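PDB 4R1H: Lmo0741 protein, which is a GntR-family regulator with a winged helix-turn-helix domain and probably binds DNA to control transcription. Local coordinates for the interface of chains A and B. Coordinates in Å, arbitrary orientation; residue numbers count along the deposited sequence, not the author numbering. Chains: chain A/B, Lmo0741 protein.

Contact 1: the interface of chains A and B. Residues chain A 114, 118-121; chain B 91, 94-95, 98.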
ATOM      1  N   TRP A 114     -12.763   7.038  -9.247  1.00 22.22           N
ATOM      2  CA  TRP A 114     -11.736   5.989  -9.526  1.00 22.07           C
ATOM      3  C   TRP A 114     -12.158   4.654  -8.988  1.00 22.32           C
ATOM      4  O   TRP A 114     -12.138   3.615  -9.660  1.00 23.55           O
ATOM      5  CB  TRP A 114     -10.374   6.428  -8.969  1.00 20.82           C
ATOM      6  CG  TRP A 114      -9.446   7.099  -9.977  1.00 22.64           C
ATOM      7  CD1 TRP A 114      -9.150   8.385 -10.108  1.00 23.06           C
ATOM      8  CD2 TRP A 114      -8.866   6.439 -11.097  1.00 24.47           C
ATOM      9  NE1 TRP A 114      -8.320   8.586 -11.214  1.00 24.06           N
ATOM     10  CE2 TRP A 114      -8.153   7.396 -11.829  1.00 25.63           C
ATOM     11  CE3 TRP A 114      -8.882   5.111 -11.534  1.00 28.10           C
ATOM     12  CZ2 TRP A 114      -7.460   7.055 -13.001  1.00 28.03           C
ATOM     13  CZ3 TRP A 114      -8.182   4.778 -12.667  1.00 30.97           C
ATOM     14  CH2 TRP A 114      -7.506   5.758 -13.388  1.00 28.24           C
ATOM     15  N   VAL A 118     -12.906   1.296 -11.500  1.00 36.19           N
ATOM     16  CA  VAL A 118     -11.815   0.363 -11.634  1.00 42.48           C
ATOM     17  C   VAL A 118     -12.211  -1.082 -11.778  1.00 55.83           C
ATOM     18  O   VAL A 118     -12.831  -1.652 -10.898  1.00 60.68           O
ATOM     19  CB  VAL A 118     -10.730   0.590 -10.568  1.00 38.63           C
ATOM     20  CG1 VAL A 118     -10.029  -0.663 -10.131  1.00 43.98           C
ATOM     21  CG2 VAL A 118      -9.783   1.624 -11.150  1.00 35.21           C
ATOM     22  N   GLU A 119     -11.811  -1.604 -12.941  1.00 63.51           N
ATOM     23  CA  GLU A 119     -11.783  -3.007 -13.284  1.00 74.62           C
ATOM     24  C   GLU A 119     -11.006  -3.785 -12.201  1.00 72.73           C
ATOM     25  O   GLU A 119      -9.819  -3.517 -11.921  1.00 60.83           O
ATOM     26  CB  GLU A 119     -11.120  -3.125 -14.661  1.00 81.85           C
ATOM     27  CG  GLU A 119     -11.313  -4.444 -15.371  1.00 91.82           C
ATOM     28  CD  GLU A 119     -10.123  -4.781 -16.254  1.00 99.86           C
ATOM     29  OE1 GLU A 119      -9.896  -4.060 -17.256  1.00 98.28           O
ATOM     30  OE2 GLU A 119      -9.419  -5.770 -15.936  1.00102.63           O
ATOM     31  N   GLU A 120     -11.685  -4.734 -11.574  1.00 74.45           N
ATOM     32  CA  GLU A 120     -11.178  -5.320 -10.345  1.00 83.81           C
ATOM     33  C   GLU A 120     -10.467  -6.645 -10.647  1.00 83.13           C
ATOM     34  O   GLU A 120     -11.062  -7.551 -11.223  1.00 78.07           O
ATOM     35  CB  GLU A 120     -12.330  -5.472  -9.353  1.00 89.65           C
ATOM     36  CG  GLU A 120     -13.171  -4.196  -9.236  1.00 90.45           C
ATOM     37  CD  GLU A 120     -14.624  -4.478  -8.903  1.00 99.11           C
ATOM     38  OE1 GLU A 120     -14.869  -5.156  -7.882  1.00 98.10           O
ATOM     39  OE2 GLU A 120     -15.517  -4.031  -9.666  1.00 96.25           O
ATOM     40  N   VAL A 121      -9.200  -6.743 -10.234  1.00 85.10           N
ATOM     41  CA  VAL A 121      -8.278  -7.760 -10.770  1.00 89.73           C
ATOM     42  C   VAL A 121      -7.800  -8.778  -9.736  1.00 84.63           C
ATOM     43  O   VAL A 121      -7.498  -9.916 -10.089  1.00 79.78           O
ATOM     44  CB  VAL A 121      -7.057  -7.090 -11.463  1.00 87.74           C
ATOM     45  CG1 VAL A 121      -7.542  -5.976 -12.378  1.00 87.62           C
ATOM     46  CG2 VAL A 121      -6.038  -6.559 -10.452  1.00 86.09           C
TER
ATOM     47  N   LYS B  91      -4.614   4.344 -11.206  1.00 21.62           N
ATOM     48  CA  LYS B  91      -5.230   3.047 -11.444  1.00 23.10           C
ATOM     49  C   LYS B  91      -4.573   1.989 -10.568  1.00 23.78           C
ATOM     50  O   LYS B  91      -5.252   1.144  -9.992  1.00 24.66           O
ATOM     51  CB  LYS B  91      -5.082   2.674 -12.935  1.00 25.16           C
ATOM     52  CG  LYS B  91      -5.456   1.205 -13.222  1.00 32.35           C
ATOM     53  CD  LYS B  91      -5.467   1.014 -14.750  1.00 39.55           C
ATOM     54  CE  LYS B  91      -5.294  -0.433 -15.173  1.00 51.04           C
ATOM     55  NZ  LYS B  91      -4.690  -0.419 -16.537  1.00 58.95           N
ATOM     56  N   THR B  94      -5.582   2.388  -6.925  1.00 18.43           N
ATOM     57  CA  THR B  94      -7.002   2.009  -6.763  1.00 19.24           C
ATOM     58  C   THR B  94      -7.151   0.489  -6.877  1.00 20.16           C
ATOM     59  O   THR B  94      -7.849  -0.128  -6.041  1.00 20.16           O
ATOM     60  CB  THR B  94      -7.862   2.764  -7.785  1.00 19.46           C
ATOM     61  OG1 THR B  94      -7.710   4.193  -7.619  1.00 19.10           O
ATOM     62  CG2 THR B  94      -9.337   2.479  -7.599  1.00 19.47           C
ATOM     63  N   GLU B  95      -6.567  -0.116  -7.900  1.00 20.42           N
ATOM     64  CA  GLU B  95      -6.626  -1.584  -7.986  1.00 23.64           C
ATOM     65  C   GLU B  95      -6.107  -2.239  -6.727  1.00 24.66           C
ATOM     66  O   GLU B  95      -6.699  -3.240  -6.262  1.00 23.30           O
ATOM     67  CB  GLU B  95      -5.778  -2.089  -9.125  1.00 27.35           C
ATOM     68  CG  GLU B  95      -6.367  -1.858 -10.442  1.00 29.15           C
ATOM     69  CD  GLU B  95      -5.349  -2.174 -11.587  1.00 34.97           C
ATOM     70  OE1 GLU B  95      -4.076  -2.257 -11.435  1.00 38.52           O
ATOM     71  OE2 GLU B  95      -5.903  -2.175 -12.671  1.00 40.71           O
ATOM     72  N   ILE B  98      -8.646  -1.773  -3.830  1.00 18.79           N
ATOM     73  CA  ILE B  98      -9.875  -2.616  -3.989  1.00 19.72           C
ATOM     74  C   ILE B  98      -9.477  -4.075  -3.737  1.00 21.34           C
ATOM     75  O   ILE B  98     -10.237  -4.802  -3.072  1.00 21.18           O
ATOM     76  CB  ILE B  98     -10.493  -2.420  -5.340  1.00 21.24           C
ATOM     77  CG1 ILE B  98     -11.130  -1.057  -5.427  1.00 22.00           C
ATOM     78  CG2 ILE B  98     -11.565  -3.514  -5.643  1.00 25.51           C
ATOM     79  CD1 ILE B  98     -11.505  -0.613  -6.822  1.00 24.50           C
TER
HETATM   80  O   HOH W   1      -8.538  -4.863  -7.794  1.00 39.84           O

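Contact 2: the interface of chains A and B. Residues chain A 94, 98, 108; chain B 115-116, 118-119.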
ATOM      1  N   THR A  94      -8.025   2.421   3.972  1.00 18.92           N
ATOM      2  CA  THR A  94      -8.737   3.554   3.378  1.00 18.97           C
ATOM      3  C   THR A  94      -7.956   4.869   3.649  1.00 21.27           C
ATOM      4  O   THR A  94      -7.760   5.655   2.676  1.00 18.96           O
ATOM      5  CB  THR A  94     -10.142   3.629   3.867  1.00 17.67           C
ATOM      6  OG1 THR A  94     -10.800   2.387   3.620  1.00 17.71           O
ATOM      7  CG2 THR A  94     -10.904   4.677   3.138  1.00 18.53           C
ATOM      8  N   ILE A  98      -6.584   7.108   0.525  1.00 17.46           N
ATOM      9  CA  ILE A  98      -6.939   8.522   0.414  1.00 18.86           C
ATOM     10  C   ILE A  98      -5.684   9.410   0.505  1.00 18.22           C
ATOM     11  O   ILE A  98      -5.568  10.400  -0.272  1.00 18.89           O
ATOM     12  CB  ILE A  98      -8.026   8.891   1.425  1.00 20.31           C
ATOM     13  CG1 ILE A  98      -9.324   8.172   1.026  1.00 20.38           C
ATOM     14  CG2 ILE A  98      -8.203  10.425   1.434  1.00 22.02           C
ATOM     15  CD1 ILE A  98     -10.321   8.297   2.106  1.00 22.75           C
ATOM     16  N   LYS A 108     -11.539  14.340  -3.406  1.00 21.71           N
ATOM     17  CA  LYS A 108     -12.341  13.204  -2.907  1.00 23.20           C
ATOM     18  C   LYS A 108     -13.344  12.715  -3.943  1.00 22.77           C
ATOM     19  O   LYS A 108     -13.572  11.518  -4.082  1.00 20.33           O
ATOM     20  CB  LYS A 108     -13.073  13.577  -1.610  1.00 26.57           C
ATOM     21  CG  LYS A 108     -13.946  12.502  -1.002  1.00 31.17           C
ATOM     22  CD  LYS A 108     -13.167  11.198  -0.731  1.00 33.34           C
ATOM     23  CE  LYS A 108     -12.526  11.116   0.637  1.00 33.18           C
ATOM     24  NZ  LYS A 108     -13.515  11.189   1.650  1.00 30.73           N
TER
ATOM     25  N   VAL B 115     -14.625   4.977   1.684  1.00 18.04           N
ATOM     26  CA  VAL B 115     -13.916   6.117   1.056  1.00 19.62           C
ATOM     27  C   VAL B 115     -14.661   7.404   1.342  1.00 22.30           C
ATOM     28  O   VAL B 115     -14.039   8.453   1.641  1.00 22.07           O
ATOM     29  CB  VAL B 115     -13.763   5.873  -0.433  1.00 18.98           C
ATOM     30  CG1 VAL B 115     -13.301   7.147  -1.061  1.00 21.86           C
ATOM     31  CG2 VAL B 115     -12.862   4.692  -0.745  1.00 20.41           C
ATOM     32  N   LYS B 116     -16.009   7.368   1.287  1.00 20.32           N
ATOM     33  CA  LYS B 116     -16.800   8.546   1.626  1.00 23.16           C
ATOM     34  C   LYS B 116     -16.659   8.974   3.049  1.00 24.75           C
ATOM     35  O   LYS B 116     -16.615  10.188   3.367  1.00 27.32           O
ATOM     36  CB  LYS B 116     -18.291   8.333   1.291  1.00 22.87           C
ATOM     37  CG  LYS B 116     -18.487   8.319  -0.211  1.00 23.79           C
ATOM     38  CD  LYS B 116     -19.979   7.984  -0.543  1.00 29.01           C
ATOM     39  CE  LYS B 116     -20.252   8.012  -2.067  1.00 31.19           C
ATOM     40  NZ  LYS B 116     -21.618   7.476  -2.456  1.00 33.60           N
ATOM     41  N   VAL B 118     -14.127   8.347   5.309  1.00 25.37           N
ATOM     42  CA  VAL B 118     -12.819   8.716   5.817  1.00 27.74           C
ATOM     43  C   VAL B 118     -12.330  10.106   5.317  1.00 32.16           C
ATOM     44  O   VAL B 118     -12.276  10.379   4.132  1.00 31.59           O
ATOM     45  CB  VAL B 118     -11.817   7.599   5.493  1.00 25.92           C
ATOM     46  CG1 VAL B 118     -10.379   8.007   5.720  1.00 31.39           C
ATOM     47  CG2 VAL B 118     -12.196   6.348   6.306  1.00 26.77           C
ATOM     48  N   GLU B 119     -11.978  10.992   6.243  1.00 38.20           N
ATOM     49  CA  GLU B 119     -11.550  12.356   5.779  1.00 49.84           C
ATOM     50  C   GLU B 119     -10.067  12.421   5.363  1.00 49.55           C
ATOM     51  O   GLU B 119      -9.188  12.191   6.180  1.00 61.95           O
ATOM     52  CB  GLU B 119     -11.923  13.415   6.822  1.00 56.80           C
ATOM     53  CG  GLU B 119     -13.441  13.578   7.003  1.00 63.42           C
ATOM     54  CD  GLU B 119     -14.154  14.194   5.782  1.00 71.99           C
ATOM     55  OE1 GLU B 119     -14.860  15.210   5.956  1.00 75.89           O
ATOM     56  OE2 GLU B 119     -14.007  13.685   4.642  1.00 68.49           O
TER

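Contact 1: the interface of chains A and B
A:Val118 packs against helix 79-103 of chain B, on the methyls of B:Thr94 and B:Ile98 and the methylene CG of B:Glu95, in a pairing of two copies of this GntR-family winged helix-turn-helix protein. The two methyls of A:Val118 divide the work: CG1 meets CD1 of B:Ile98 at 3.6 Å, and CG2 meets the methyl CG2 of B:Thr94 at 3.7 Å. A:Val118 and B:Ile98 run past each other in opposite directions. B:Ile98 reaches the valine because its side chain is extended beyond CG1 (chi2 167°), which carries the terminal methyl away from its own helix. A branched valine suits this place, since its forked methyls touch residues on successive turns of the helix.

B:Thr94 serves two neighbours at once. With OG1 anti to the carbonyl carbon (chi1 -58°), the methyl CG2 takes the position anti to the backbone N and faces A:Val118, while OG1 lies by CB of A:Trp114. The outer rim of the indole, CZ3 and CH2, lies against N, CA and CB of B:Lys91, with CZ3 3.6 Å from CA of the lysine; B:Lys91 N stands above one face, offset towards the rim. CG2 of A:Val118 lies at the edge of the same ring, in its plane, so the valine also abuts the tryptophan within its own chain. Tryptophan suits the place because its flat ring offers a wide apolar surface to the helix backbone.

Outward from this core, the side chain of B:Glu95 crosses that of A:Val118 at about a right angle, its methylene CG 3.9 Å from CG1, so that the acidic residue contributes its methylene to the packing and its carboxylate to the rim. There a water links the chains, 3.2 Å from the backbone N of A:Val121 and 2.9 Å from the backbone O of B:Glu95. A:Glu119, A:Glu120 and A:Val121 are poorly ordered, and this outer part of the contact is accordingly less certain.

Contact 2: the interface of chains A and B
This is part of a two-fold interface between two copies of the protein, plausibly that of a dimer, in which a lysine of one copy caps the C-terminal end of a helix in the other, beside a small apolar patch; it helps to hold the two chains together in the deposited assembly. The terminal amino nitrogen NZ of A:Lys108 donates to two backbone carbonyls of chain B, B:Val115 O at 2.8 Å and B:Val118 O at 2.9 Å. The first bond lies in the carbonyl plane with a C=O...N angle of 156°, whereas toward B:Val118 O the same NZ lies 28° out of the carbonyl plane. The helix C-terminal end would present a partial negative charge, which suits the long chain and probably positive amino group of a lysine. CG of A:Lys108 stands opposite the backbone N (chi1 179°), but the chain then bends at chi2, chi3 and chi4, curling the amine in towards both oxygens. The lysine chain and B:Val115 lie antiparallel alongside each other, with CD near the CG1 methyl. The carboxylate OE2 of B:Glu119 adds a long salt bridge to NZ at 3.9 Å, though this residue is poorly ordered.

Beside the lysine, B:Val118 turns its two methyls to different partners on chain A. CG1 meets CD1 of A:Ile98 at 3.6 Å, and CG2 meets the methyl CG2 of A:Thr94 at 3.8 Å. The latter methyl also approaches CA of B:Val115, tying the packing to the helix backbone.

In the fold, A:Thr94 and A:Ile98 lie on the long helix 79-103, A:Lys108 starts helix 108-117, and the chain B residues span the end of the equivalent short helix and the segment that follows.

The C-alpha centres of contact 1 and contact 2 lie about 15 Å apart, and two-fold symmetry relates much of their content with the chains exchanged. Both use positions 94 and 98 of helix 79-103 from one copy and positions 118 and 119 from the other. Contact 1 adds A:Trp114, A:Glu120 and A:Val121 against B:Lys91 and B:Glu95; contact 2 adds A:Lys108 and, near the end of the other short helix, B:Val115 and B:Lys116. Each subunit lays the segment after its short helix against its partner's long helix. This reciprocal packing would help to place the two DNA-binding domains, if the pair persists in solution.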